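Local coordinates for DNA helicase RecQ (Deinococcus radiodurans, PDB 4Q48), which probably couples ATP hydrolysis to 3'-5' translocation along DNA and so unwinds the duplex, represented here by its zinc-containing catalytic core, at residues G236-V241 / E280-E285; Q418-A423 / R475-L480; Y482-D487 / R492-S497. All coordinates share one frame; numbering follows the deposited sequence.

Interaction 1 of 3, residues G236-V241 / E280-E285; sequences GDAGIV and ERFLNE
Phe282 of helix 272-284 reaches across to strand 238-242 and carries the whole contact with Ala238, Gly239 and Ile240. The apolar part is built on the outer end of its ring. CG lies trans to the backbone N (chi1 -166°), which swings the ring off the helix and onto the strand although the CB bond itself does not point there. Ala238, whose CB bond does point at the helix, brings its methyl to 3.8 Å from Phe282 CE1. Two residues on, Ile240 uses its longer branch, with CG1 3.9 Å from Phe282 CZ. The Ile240 chain and the aromatic side chain cross at roughly a right angle. Between these two side chains the backbone itself is the surface met: Gly239 O lies 3.9 Å from Phe282 CE1, on an oblique approach.

None of the polar bonds joins the two segments. The strand's backbone bonds go to its neighbours 289-292 and 305-310. Within the helix, Glu280 OE1 accepts on its anti lone pair from Asn284 ND2 over 3.0 Å, in a bent bond (131°). Nearby, Lys302 hydrogen-bonds to Glu285 O just past the helix end.

Val288, Val290 and Val305 also touch Phe282. With nothing but carbon contacts and one oblique carbonyl crossing the interface, helix and sheet of this second RecA-like domain are held here by hydrophobic burial, without a directional bond between the segments.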
ATOM      1  N   GLY A 236     -15.287 -24.072 -13.366  1.00 36.85           N
ATOM      2  CA  GLY A 236     -14.994 -23.644 -14.726  1.00 35.14           C
ATOM      3  C   GLY A 236     -14.729 -22.159 -14.885  1.00 43.56           C
ATOM      4  O   GLY A 236     -14.917 -21.611 -15.960  1.00 44.33           O
ATOM      5  N   ASP A 237     -14.291 -21.500 -13.818  1.00 44.95           N
ATOM      6  CA  ASP A 237     -14.217 -20.042 -13.800  1.00 39.49           C
ATOM      7  C   ASP A 237     -12.855 -19.504 -14.200  1.00 37.30           C
ATOM      8  O   ASP A 237     -11.863 -20.234 -14.175  1.00 41.00           O
ATOM      9  CB  ASP A 237     -14.589 -19.529 -12.414  1.00 40.39           C
ATOM     10  CG  ASP A 237     -16.052 -19.809 -12.063  1.00 51.78           C
ATOM     11  OD1 ASP A 237     -16.888 -20.004 -13.004  1.00 47.32           O
ATOM     12  OD2 ASP A 237     -16.349 -19.848 -10.840  1.00 52.25           O
ATOM     13  N   ALA A 238     -12.802 -18.230 -14.580  1.00 35.42           N
ATOM     14  CA  ALA A 238     -11.513 -17.595 -14.855  1.00 36.85           C
ATOM     15  C   ALA A 238     -10.816 -17.272 -13.551  1.00 36.84           C
ATOM     16  O   ALA A 238     -11.433 -16.781 -12.608  1.00 35.34           O
ATOM     17  CB  ALA A 238     -11.671 -16.359 -15.669  1.00 32.05           C
ATOM     18  N   GLY A 239      -9.532 -17.595 -13.489  1.00 36.65           N
ATOM     19  CA  GLY A 239      -8.741 -17.282 -12.325  1.00 38.90           C
ATOM     20  C   GLY A 239      -7.301 -17.051 -12.701  1.00 39.82           C
ATOM     21  O   GLY A 239      -6.856 -17.460 -13.769  1.00 44.25           O
ATOM     22  N   ILE A 240      -6.574 -16.394 -11.807  1.00 40.32           N
ATOM     23  CA  ILE A 240      -5.134 -16.216 -11.931  1.00 37.73           C
ATOM     24  C   ILE A 240      -4.419 -16.986 -10.827  1.00 37.15           C
ATOM     25  O   ILE A 240      -4.815 -16.899  -9.683  1.00 36.16           O
ATOM     26  CB  ILE A 240      -4.728 -14.752 -11.820  1.00 34.06           C
ATOM     27  CG1 ILE A 240      -5.562 -13.890 -12.767  1.00 37.80           C
ATOM     28  CG2 ILE A 240      -3.235 -14.618 -12.073  1.00 35.35           C
ATOM     29  CD1 ILE A 240      -5.370 -12.367 -12.568  1.00 36.04           C
ATOM     30  N   VAL A 241      -3.406 -17.771 -11.177  1.00 39.94           N
ATOM     31  CA  VAL A 241      -2.543 -18.433 -10.199  1.00 35.45           C
ATOM     32  C   VAL A 241      -1.158 -17.831 -10.233  1.00 37.24           C
ATOM     33  O   VAL A 241      -0.469 -17.974 -11.233  1.00 44.71           O
ATOM     34  CB  VAL A 241      -2.407 -19.936 -10.478  1.00 35.41           C
ATOM     35  CG1 VAL A 241      -1.440 -20.578  -9.484  1.00 32.08           C
ATOM     36  CG2 VAL A 241      -3.770 -20.606 -10.489  1.00 36.79           C
ATOM     37  N   GLU A 280      -5.407 -11.767 -24.688  1.00 71.90           N
ATOM     38  CA  GLU A 280      -6.690 -11.880 -25.389  1.00 70.83           C
ATOM     39  C   GLU A 280      -7.461 -13.156 -25.015  1.00 63.69           C
ATOM     40  O   GLU A 280      -8.658 -13.088 -24.738  1.00 62.43           O
ATOM     41  CB  GLU A 280      -6.503 -11.825 -26.919  1.00 71.11           C
ATOM     42  CG  GLU A 280      -6.175 -10.433 -27.508  1.00 73.34           C
ATOM     43  CD  GLU A 280      -6.861  -9.269 -26.783  1.00 75.07           C
ATOM     44  OE1 GLU A 280      -8.110  -9.226 -26.750  1.00 68.31           O
ATOM     45  OE2 GLU A 280      -6.144  -8.383 -26.257  1.00 78.31           O
ATOM     46  N   ARG A 281      -6.800 -14.307 -24.963  1.00 56.90           N
ATOM     47  CA  ARG A 281      -7.537 -15.515 -24.593  1.00 59.55           C
ATOM     48  C   ARG A 281      -8.177 -15.385 -23.204  1.00 60.02           C
ATOM     49  O   ARG A 281      -9.306 -15.833 -22.976  1.00 54.71           O
ATOM     50  CB  ARG A 281      -6.646 -16.751 -24.644  1.00 55.48           C
ATOM     51  CG  ARG A 281      -6.473 -17.341 -26.020  1.00 52.44           C
ATOM     52  CD  ARG A 281      -6.282 -18.859 -25.912  1.00 50.93           C
ATOM     53  NE  ARG A 281      -7.416 -19.512 -25.258  1.00 49.87           N
ATOM     54  CZ  ARG A 281      -7.426 -20.788 -24.863  1.00 62.12           C
ATOM     55  NH1 ARG A 281      -6.351 -21.554 -25.047  1.00 65.43           N
ATOM     56  NH2 ARG A 281      -8.506 -21.306 -24.276  1.00 53.46           N
ATOM     57  N   PHE A 282      -7.453 -14.760 -22.286  1.00 58.00           N
ATOM     58  CA  PHE A 282      -7.982 -14.498 -20.965  1.00 52.36           C
ATOM     59  C   PHE A 282      -9.109 -13.467 -21.055  1.00 54.19           C
ATOM     60  O   PHE A 282     -10.188 -13.677 -20.516  1.00 54.17           O
ATOM     61  CB  PHE A 282      -6.872 -14.013 -20.028  1.00 46.19           C
ATOM     62  CG  PHE A 282      -7.247 -14.036 -18.567  1.00 50.15           C
ATOM     63  CD1 PHE A 282      -7.857 -15.156 -18.005  1.00 47.70           C
ATOM     64  CD2 PHE A 282      -6.968 -12.950 -17.743  1.00 48.36           C
ATOM     65  CE1 PHE A 282      -8.194 -15.183 -16.661  1.00 40.18           C
ATOM     66  CE2 PHE A 282      -7.300 -12.970 -16.404  1.00 42.87           C
ATOM     67  CZ  PHE A 282      -7.922 -14.091 -15.861  1.00 44.10           C
ATOM     68  N   LEU A 283      -8.865 -12.380 -21.787  1.00 57.95           N
ATOM     69  CA  LEU A 283      -9.769 -11.229 -21.822  1.00 53.86           C
ATOM     70  C   LEU A 283     -11.102 -11.522 -22.509  1.00 58.61           C
ATOM     71  O   LEU A 283     -12.130 -10.947 -22.145  1.00 57.56           O
ATOM     72  CB  LEU A 283      -9.119 -10.063 -22.570  1.00 60.44           C
ATOM     73  CG  LEU A 283      -7.737  -9.457 -22.309  1.00 67.61           C
ATOM     74  CD1 LEU A 283      -7.449  -8.338 -23.315  1.00 72.52           C
ATOM     75  CD2 LEU A 283      -7.487  -9.002 -20.888  1.00 71.13           C
ATOM     76  N   ASN A 284     -11.073 -12.405 -23.510  1.00 62.57           N
ATOM     77  CA  ASN A 284     -12.189 -12.552 -24.456  1.00 60.15           C
ATOM     78  C   ASN A 284     -12.930 -13.850 -24.324  1.00 54.08           C
ATOM     79  O   ASN A 284     -14.016 -14.003 -24.875  1.00 48.18           O
ATOM     80  CB  ASN A 284     -11.704 -12.486 -25.916  1.00 55.56           C
ATOM     81  CG  ASN A 284     -11.054 -11.175 -26.270  1.00 60.32           C
ATOM     82  OD1 ASN A 284     -11.245 -10.158 -25.591  1.00 59.37           O
ATOM     83  ND2 ASN A 284     -10.272 -11.186 -27.351  1.00 62.41           N
ATOM     84  N   GLU A 285     -12.335 -14.802 -23.626  1.00 53.74           N
ATOM     85  CA  GLU A 285     -12.994 -16.083 -23.482  1.00 52.53           C
ATOM     86  C   GLU A 285     -13.400 -16.323 -22.045  1.00 49.57           C
ATOM     87  O   GLU A 285     -13.128 -15.514 -21.160  1.00 55.80           O
ATOM     88  CB  GLU A 285     -12.104 -17.216 -23.972  1.00 51.73           C
ATOM     89  CG  GLU A 285     -11.662 -17.061 -25.407  1.00 54.61           C
ATOM     90  CD  GLU A 285     -10.728 -18.176 -25.860  1.00 55.90           C
ATOM     91  OE1 GLU A 285     -10.838 -19.306 -25.324  1.00 59.34           O
ATOM     92  OE2 GLU A 285      -9.884 -17.918 -26.747  1.00 54.21           O
TER

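Interaction 2 of 3, residues Q418-A423 / R475-L480; sequences QMALSA and RQLVSL
Leu477 of helix 467-479 inserts one methyl branch between Ala420 and Leu421 of helix 414-426, and this small apolar cluster is the close part of the contact. Its CB bond points at the opposite helix; CG trans to the carbonyl carbon (chi1 -76°) and CD1 anti to CA (chi2 167°) extend that methyl furthest. CD1 lies 3.9 Å from Ala420 CB and 4.0 Å from Leu421 CD2. Ala420 offers its methyl directly from a CB bond aimed at the partner helix. Leu421 starts off to one side and comes nearer with its branched end, the two leucine chains crossing obliquely. The backbones remain well apart, with the CA atoms of Leu421 and Leu477 8.5 Å from each other; the side chains alone span the gap. All three residues are buried, and Ile500 of helix 498-501 touches both leucines.

The outer faces of the two helices behave differently. The CB bond of Gln418 points away, its side chain packing on Ile500, and the partly exposed Met419 and Ser422 do not touch the other segment. Ser422 meets Leu501, and its OG makes a weak bond back to Gln418 O one turn earlier. On the other helix, Arg475 is exposed, while Ser479 OG hydrogen-bonds to the carboxylate of Asp370 in helix 359-376.

Helix packing round a buried leucine, with a short hairpin following the second helix, is consistent with the winged-helix fold of the RQC domain, in which these helices belong to the helical core.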
ATOM      1  N   GLN A 418      -0.990  -5.082  28.173  1.00 30.67           N
ATOM      2  CA  GLN A 418      -1.200  -3.867  28.975  1.00 28.92           C
ATOM      3  C   GLN A 418       0.032  -3.586  29.852  1.00 30.08           C
ATOM      4  O   GLN A 418       0.558  -2.463  29.855  1.00 29.94           O
ATOM      5  CB  GLN A 418      -2.438  -3.977  29.851  1.00 26.96           C
ATOM      6  CG  GLN A 418      -3.783  -4.120  29.143  1.00 28.40           C
ATOM      7  CD  GLN A 418      -4.923  -4.451  30.136  1.00 35.14           C
ATOM      8  OE1 GLN A 418      -4.683  -4.760  31.316  1.00 41.12           O
ATOM      9  NE2 GLN A 418      -6.150  -4.384  29.663  1.00 29.77           N
ATOM     10  N   MET A 419       0.510  -4.606  30.570  1.00 30.12           N
ATOM     11  CA  MET A 419       1.714  -4.440  31.374  1.00 25.80           C
ATOM     12  C   MET A 419       2.848  -3.881  30.540  1.00 31.00           C
ATOM     13  O   MET A 419       3.553  -2.956  30.951  1.00 35.60           O
ATOM     14  CB  MET A 419       2.157  -5.738  31.975  1.00 23.40           C
ATOM     15  CG  MET A 419       1.460  -6.118  33.201  1.00 24.05           C
ATOM     16  SD  MET A 419       2.034  -7.754  33.690  1.00 48.96           S
ATOM     17  CE  MET A 419       0.476  -8.440  34.284  1.00 38.10           C
ATOM     18  N   ALA A 420       2.995  -4.419  29.341  1.00 32.52           N
ATOM     19  CA  ALA A 420       4.107  -4.025  28.505  1.00 33.35           C
ATOM     20  C   ALA A 420       3.929  -2.591  28.049  1.00 28.91           C
ATOM     21  O   ALA A 420       4.857  -1.799  28.158  1.00 26.76           O
ATOM     22  CB  ALA A 420       4.255  -4.973  27.317  1.00 26.43           C
ATOM     23  N   LEU A 421       2.730  -2.248  27.586  1.00 29.25           N
ATOM     24  CA  LEU A 421       2.470  -0.885  27.124  1.00 30.50           C
ATOM     25  C   LEU A 421       2.668   0.143  28.268  1.00 34.03           C
ATOM     26  O   LEU A 421       3.195   1.238  28.041  1.00 28.98           O
ATOM     27  CB  LEU A 421       1.065  -0.771  26.527  1.00 23.55           C
ATOM     28  CG  LEU A 421       0.779  -1.554  25.229  1.00 27.23           C
ATOM     29  CD1 LEU A 421      -0.692  -1.513  24.911  1.00 28.22           C
ATOM     30  CD2 LEU A 421       1.580  -1.133  23.991  1.00 24.31           C
ATOM     31  N   SER A 422       2.272  -0.191  29.493  1.00 31.80           N
ATOM     32  CA  SER A 422       2.466   0.791  30.548  1.00 35.15           C
ATOM     33  C   SER A 422       3.950   0.939  30.824  1.00 37.67           C
ATOM     34  O   SER A 422       4.453   2.063  30.991  1.00 37.77           O
ATOM     35  CB  SER A 422       1.709   0.424  31.807  1.00 29.93           C
ATOM     36  OG  SER A 422       0.325   0.415  31.511  1.00 42.36           O
ATOM     37  N   ALA A 423       4.650  -0.192  30.798  1.00 35.13           N
ATOM     38  CA  ALA A 423       6.054  -0.238  31.145  1.00 31.74           C
ATOM     39  C   ALA A 423       6.835   0.722  30.260  1.00 35.29           C
ATOM     40  O   ALA A 423       7.661   1.514  30.730  1.00 35.14           O
ATOM     41  CB  ALA A 423       6.577  -1.650  30.986  1.00 26.55           C
ATOM     42  N   ARG A 475       7.301  -8.175  20.374  1.00 34.35           N
ATOM     43  CA  ARG A 475       7.363  -8.213  18.920  1.00 29.00           C
ATOM     44  C   ARG A 475       5.979  -8.090  18.383  1.00 30.59           C
ATOM     45  O   ARG A 475       5.719  -7.407  17.388  1.00 33.44           O
ATOM     46  CB  ARG A 475       8.031  -9.489  18.420  1.00 33.86           C
ATOM     47  CG  ARG A 475       9.552  -9.443  18.527  1.00 47.45           C
ATOM     48  CD  ARG A 475      10.229 -10.606  17.819  1.00 47.20           C
ATOM     49  NE  ARG A 475       9.765 -11.886  18.343  1.00 53.26           N
ATOM     50  CZ  ARG A 475      10.323 -12.501  19.386  1.00 45.02           C
ATOM     51  NH1 ARG A 475      11.375 -11.945  19.979  1.00 45.64           N
ATOM     52  NH2 ARG A 475       9.848 -13.672  19.816  1.00 33.50           N
ATOM     53  N   GLN A 476       5.072  -8.737  19.083  1.00 33.49           N
ATOM     54  CA  GLN A 476       3.707  -8.804  18.639  1.00 33.97           C
ATOM     55  C   GLN A 476       3.102  -7.411  18.686  1.00 33.36           C
ATOM     56  O   GLN A 476       2.425  -6.992  17.736  1.00 29.80           O
ATOM     57  CB  GLN A 476       2.923  -9.793  19.505  1.00 37.67           C
ATOM     58  CG  GLN A 476       1.688 -10.270  18.808  1.00 43.67           C
ATOM     59  CD  GLN A 476       2.009 -11.215  17.655  1.00 49.07           C
ATOM     60  OE1 GLN A 476       2.836 -12.133  17.784  1.00 42.60           O
ATOM     61  NE2 GLN A 476       1.422 -10.928  16.488  1.00 46.91           N
ATOM     62  N   LEU A 477       3.393  -6.679  19.766  1.00 30.60           N
ATOM     63  CA  LEU A 477       2.874  -5.321  19.909  1.00 29.69           C
ATOM     64  C   LEU A 477       3.535  -4.421  18.885  1.00 30.15           C
ATOM     65  O   LEU A 477       2.906  -3.501  18.352  1.00 31.26           O
ATOM     66  CB  LEU A 477       3.094  -4.781  21.320  1.00 27.31           C
ATOM     67  CG  LEU A 477       2.140  -5.356  22.368  1.00 24.63           C
ATOM     68  CD1 LEU A 477       2.616  -5.039  23.783  1.00 22.51           C
ATOM     69  CD2 LEU A 477       0.750  -4.856  22.125  1.00 21.00           C
ATOM     70  N   VAL A 478       4.796  -4.704  18.583  1.00 31.38           N
ATOM     71  CA  VAL A 478       5.496  -3.913  17.582  1.00 34.77           C
ATOM     72  C   VAL A 478       4.874  -4.196  16.229  1.00 32.89           C
ATOM     73  O   VAL A 478       4.503  -3.256  15.513  1.00 33.19           O
ATOM     74  CB  VAL A 478       7.020  -4.190  17.539  1.00 31.04           C
ATOM     75  CG1 VAL A 478       7.646  -3.470  16.355  1.00 23.53           C
ATOM     76  CG2 VAL A 478       7.670  -3.719  18.823  1.00 30.63           C
ATOM     77  N   SER A 479       4.757  -5.479  15.881  1.00 31.03           N
ATOM     78  CA  SER A 479       4.248  -5.845  14.553  1.00 31.07           C
ATOM     79  C   SER A 479       2.874  -5.318  14.262  1.00 31.50           C
ATOM     80  O   SER A 479       2.597  -4.965  13.126  1.00 36.31           O
ATOM     81  CB  SER A 479       4.236  -7.348  14.356  1.00 24.98           C
ATOM     82  OG  SER A 479       5.560  -7.794  14.200  1.00 40.08           O
ATOM     83  N   LEU A 480       2.028  -5.227  15.284  1.00 28.18           N
ATOM     84  CA  LEU A 480       0.654  -4.806  15.072  1.00 27.07           C
ATOM     85  C   LEU A 480       0.503  -3.276  15.207  1.00 34.37           C
ATOM     86  O   LEU A 480      -0.593  -2.714  15.025  1.00 35.62           O
ATOM     87  CB  LEU A 480      -0.262  -5.565  16.033  1.00 28.17           C
ATOM     88  CG  LEU A 480      -0.335  -7.077  15.696  1.00 37.87           C
ATOM     89  CD1 LEU A 480      -0.877  -7.963  16.824  1.00 34.71           C
ATOM     90  CD2 LEU A 480      -1.135  -7.349  14.413  1.00 32.73           C
TER

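Interaction 3 of 3, residues Y482-D487 / R492-S497; sequences YLSADD and RATGKS
Tyr482 and Lys496 are brought together by their first torsions: the tyrosine CG stands trans to its carbonyl carbon (chi1 -69°), while the lysine CG stands trans to its own backbone N (chi1 -162°) and the chain beyond is extended. Lys496 therefore runs over one face of the ring, its CD 4.3 Å above the plane and displaced toward the rim. The ring meets the lysine backbone as well, with Tyr482 CD1 3.4 Å from Lys496 O. Ser497 CA lies at the ring edge. Each polar end has its own partner: Tyr482 OH hydrogen-bonds to Gln505 OE1, Lys496 NZ to Leu480 O.

Backbone bonds form the other half of the contact. Ser484 and Arg492 are an antiparallel hydrogen-bonded pair, Ser484 N to Arg492 O and Arg492 N to Ser484 O, both 2.9 Å. Leu483 and Ala493 are the adjacent non-hydrogen-bonded pair. Past the strands, Thr494 N reaches Tyr482 O over 3.3 Å, approaching from above the carbonyl plane, and Thr494 CG2 packs 3.5 Å from Ser484 CB. Thr494 O is gripped twice by Ser497, from N and from OG, the latter bond 2.7 Å long. At the loop end, Asp487 OD2 and Arg492 NH2 are 4.1 Å apart, probably attracting by charge alone.

This two-stranded hairpin, probably the wing of the winged helix, lays Leu483 against Leu474 and Thr424 and Ala493 against Ile425, thereby packing against helices 467-479 and 414-426.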
ATOM      1  N   TYR A 482       1.074  -1.419  17.949  1.00 34.86           N
ATOM      2  CA  TYR A 482       0.810  -0.892  19.275  1.00 29.48           C
ATOM      3  C   TYR A 482       2.079  -0.275  19.800  1.00 31.42           C
ATOM      4  O   TYR A 482       2.037   0.653  20.603  1.00 34.48           O
ATOM      5  CB  TYR A 482       0.322  -1.963  20.214  1.00 30.63           C
ATOM      6  CG  TYR A 482      -1.052  -2.458  19.880  1.00 39.51           C
ATOM      7  CD1 TYR A 482      -2.179  -1.732  20.238  1.00 35.23           C
ATOM      8  CD2 TYR A 482      -1.230  -3.640  19.172  1.00 39.17           C
ATOM      9  CE1 TYR A 482      -3.432  -2.191  19.919  1.00 36.49           C
ATOM     10  CE2 TYR A 482      -2.469  -4.085  18.856  1.00 33.01           C
ATOM     11  CZ  TYR A 482      -3.559  -3.365  19.230  1.00 34.25           C
ATOM     12  OH  TYR A 482      -4.799  -3.837  18.902  1.00 55.11           O
ATOM     13  N   LEU A 483       3.215  -0.767  19.322  1.00 32.37           N
ATOM     14  CA  LEU A 483       4.483  -0.102  19.591  1.00 35.56           C
ATOM     15  C   LEU A 483       5.126   0.265  18.283  1.00 35.65           C
ATOM     16  O   LEU A 483       4.919  -0.386  17.270  1.00 34.63           O
ATOM     17  CB  LEU A 483       5.435  -0.967  20.386  1.00 32.62           C
ATOM     18  CG  LEU A 483       4.984  -1.308  21.780  1.00 27.16           C
ATOM     19  CD1 LEU A 483       5.949  -2.327  22.314  1.00 28.47           C
ATOM     20  CD2 LEU A 483       4.962  -0.077  22.606  1.00 31.36           C
ATOM     21  N   SER A 484       5.948   1.298  18.329  1.00 43.18           N
ATOM     22  CA  SER A 484       6.651   1.760  17.149  1.00 43.32           C
ATOM     23  C   SER A 484       8.111   1.707  17.532  1.00 47.86           C
ATOM     24  O   SER A 484       8.486   2.082  18.655  1.00 46.85           O
ATOM     25  CB  SER A 484       6.219   3.167  16.761  1.00 38.39           C
ATOM     26  OG  SER A 484       6.633   3.457  15.452  1.00 52.96           O
ATOM     27  N   ALA A 485       8.933   1.175  16.638  1.00 49.24           N
ATOM     28  CA  ALA A 485      10.320   0.947  17.008  1.00 51.82           C
ATOM     29  C   ALA A 485      11.220   2.077  16.597  1.00 60.18           C
ATOM     30  O   ALA A 485      11.736   2.778  17.438  1.00 63.36           O
ATOM     31  CB  ALA A 485      10.835  -0.343  16.419  1.00 52.44           C
ATOM     32  N   ASP A 486      11.339   2.294  15.298  1.00 63.93           N
ATOM     33  CA  ASP A 486      12.575   2.821  14.711  1.00 72.50           C
ATOM     34  C   ASP A 486      13.190   4.123  15.280  1.00 78.03           C
ATOM     35  O   ASP A 486      14.009   4.781  14.626  1.00 89.18           O
ATOM     36  CB  ASP A 486      12.356   2.908  13.198  1.00 85.73           C
ATOM     37  CG  ASP A 486      12.134   1.510  12.569  1.00 87.14           C
ATOM     38  OD1 ASP A 486      13.103   0.694  12.550  1.00 82.56           O
ATOM     39  OD2 ASP A 486      10.981   1.219  12.148  1.00 84.45           O
ATOM     40  N   ASP A 487      12.814   4.462  16.512  1.00 69.24           N
ATOM     41  CA  ASP A 487      13.807   4.853  17.493  1.00 62.36           C
ATOM     42  C   ASP A 487      14.783   3.683  17.428  1.00 71.35           C
ATOM     43  O   ASP A 487      14.389   2.539  17.192  1.00 71.92           O
ATOM     44  CB  ASP A 487      13.208   5.018  18.880  1.00 63.73           C
ATOM     45  CG  ASP A 487      14.201   5.565  19.880  1.00 71.87           C
ATOM     46  OD1 ASP A 487      15.372   5.152  19.824  1.00 68.61           O
ATOM     47  OD2 ASP A 487      13.814   6.395  20.733  1.00 75.79           O
ATOM     48  N   ARG A 492       8.291   3.056  21.362  1.00 40.33           N
ATOM     49  CA  ARG A 492       7.375   4.143  21.696  1.00 35.54           C
ATOM     50  C   ARG A 492       5.948   3.613  21.667  1.00 40.88           C
ATOM     51  O   ARG A 492       5.540   2.984  20.672  1.00 39.91           O
ATOM     52  CB  ARG A 492       7.479   5.277  20.673  1.00 40.31           C
ATOM     53  CG  ARG A 492       8.863   5.878  20.442  1.00 60.33           C
ATOM     54  CD  ARG A 492       8.805   6.991  19.359  1.00 81.55           C
ATOM     55  NE  ARG A 492      10.007   7.837  19.286  1.00 81.71           N
ATOM     56  CZ  ARG A 492      10.244   8.887  20.069  1.00 78.06           C
ATOM     57  NH1 ARG A 492       9.355   9.253  20.993  1.00 71.98           N
ATOM     58  NH2 ARG A 492      11.364   9.586  19.914  1.00 82.26           N
ATOM     59  N   ALA A 493       5.151   3.923  22.686  1.00 37.38           N
ATOM     60  CA  ALA A 493       3.719   3.622  22.599  1.00 32.56           C
ATOM     61  C   ALA A 493       3.073   4.507  21.568  1.00 26.38           C
ATOM     62  O   ALA A 493       3.160   5.707  21.652  1.00 31.08           O
ATOM     63  CB  ALA A 493       3.031   3.809  23.946  1.00 32.75           C
ATOM     64  N   THR A 494       2.457   3.914  20.563  1.00 30.61           N
ATOM     65  CA  THR A 494       1.746   4.688  19.545  1.00 31.53           C
ATOM     66  C   THR A 494       0.345   5.097  20.022  1.00 34.67           C
ATOM     67  O   THR A 494      -0.103   4.680  21.094  1.00 30.12           O
ATOM     68  CB  THR A 494       1.580   3.913  18.253  1.00 31.88           C
ATOM     69  OG1 THR A 494       0.530   2.953  18.432  1.00 34.60           O
ATOM     70  CG2 THR A 494       2.877   3.221  17.847  1.00 29.47           C
ATOM     71  N   GLY A 495      -0.345   5.913  19.223  1.00 33.36           N
ATOM     72  CA  GLY A 495      -1.725   6.248  19.513  1.00 27.60           C
ATOM     73  C   GLY A 495      -2.606   5.027  19.652  1.00 33.31           C
ATOM     74  O   GLY A 495      -3.394   4.945  20.595  1.00 33.29           O
ATOM     75  N   LYS A 496      -2.430   4.064  18.741  1.00 35.15           N
ATOM     76  CA  LYS A 496      -3.176   2.799  18.712  1.00 32.73           C
ATOM     77  C   LYS A 496      -3.136   2.056  20.069  1.00 31.90           C
ATOM     78  O   LYS A 496      -3.962   1.193  20.355  1.00 37.26           O
ATOM     79  CB  LYS A 496      -2.639   1.893  17.578  1.00 31.56           C
ATOM     80  CG  LYS A 496      -3.574   0.765  17.162  1.00 35.69           C
ATOM     81  CD  LYS A 496      -2.980  -0.238  16.150  1.00 38.77           C
ATOM     82  CE  LYS A 496      -4.132  -1.116  15.572  1.00 51.24           C
ATOM     83  NZ  LYS A 496      -3.738  -2.500  15.089  1.00 46.33           N
ATOM     84  N   SER A 497      -2.198   2.420  20.919  1.00 28.93           N
ATOM     85  CA  SER A 497      -2.065   1.778  22.216  1.00 31.98           C
ATOM     86  C   SER A 497      -3.274   1.955  23.138  1.00 34.94           C
ATOM     87  O   SER A 497      -3.423   1.191  24.097  1.00 35.03           O
ATOM     88  CB  SER A 497      -0.820   2.305  22.930  1.00 30.43           C
ATOM     89  OG  SER A 497      -1.074   3.623  23.419  1.00 36.67           O
TER

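Overall arrangement
Interaction 1 stands apart, its centre 45 Å from interaction 2 and 44 Å from interaction 3, on the opposite side of the chain's centre and in the second helicase domain. Interactions 2 and 3 share the RQC domain, with centres 8 Å apart, and join directly: Leu477 O and Leu483 N are 2.9 Å apart, a probable hydrogen bond, and Leu421 CD2 packs 3.8 Å from Leu483 CD2. Interactions 1 and 2 are both buried and apolar, one helix on sheet through an aromatic ring, the other helix on helix through two leucines and an alanine. Interaction 3 is partly exposed and combines backbone pairing with tyrosine packing, and has charged side chains at both ends.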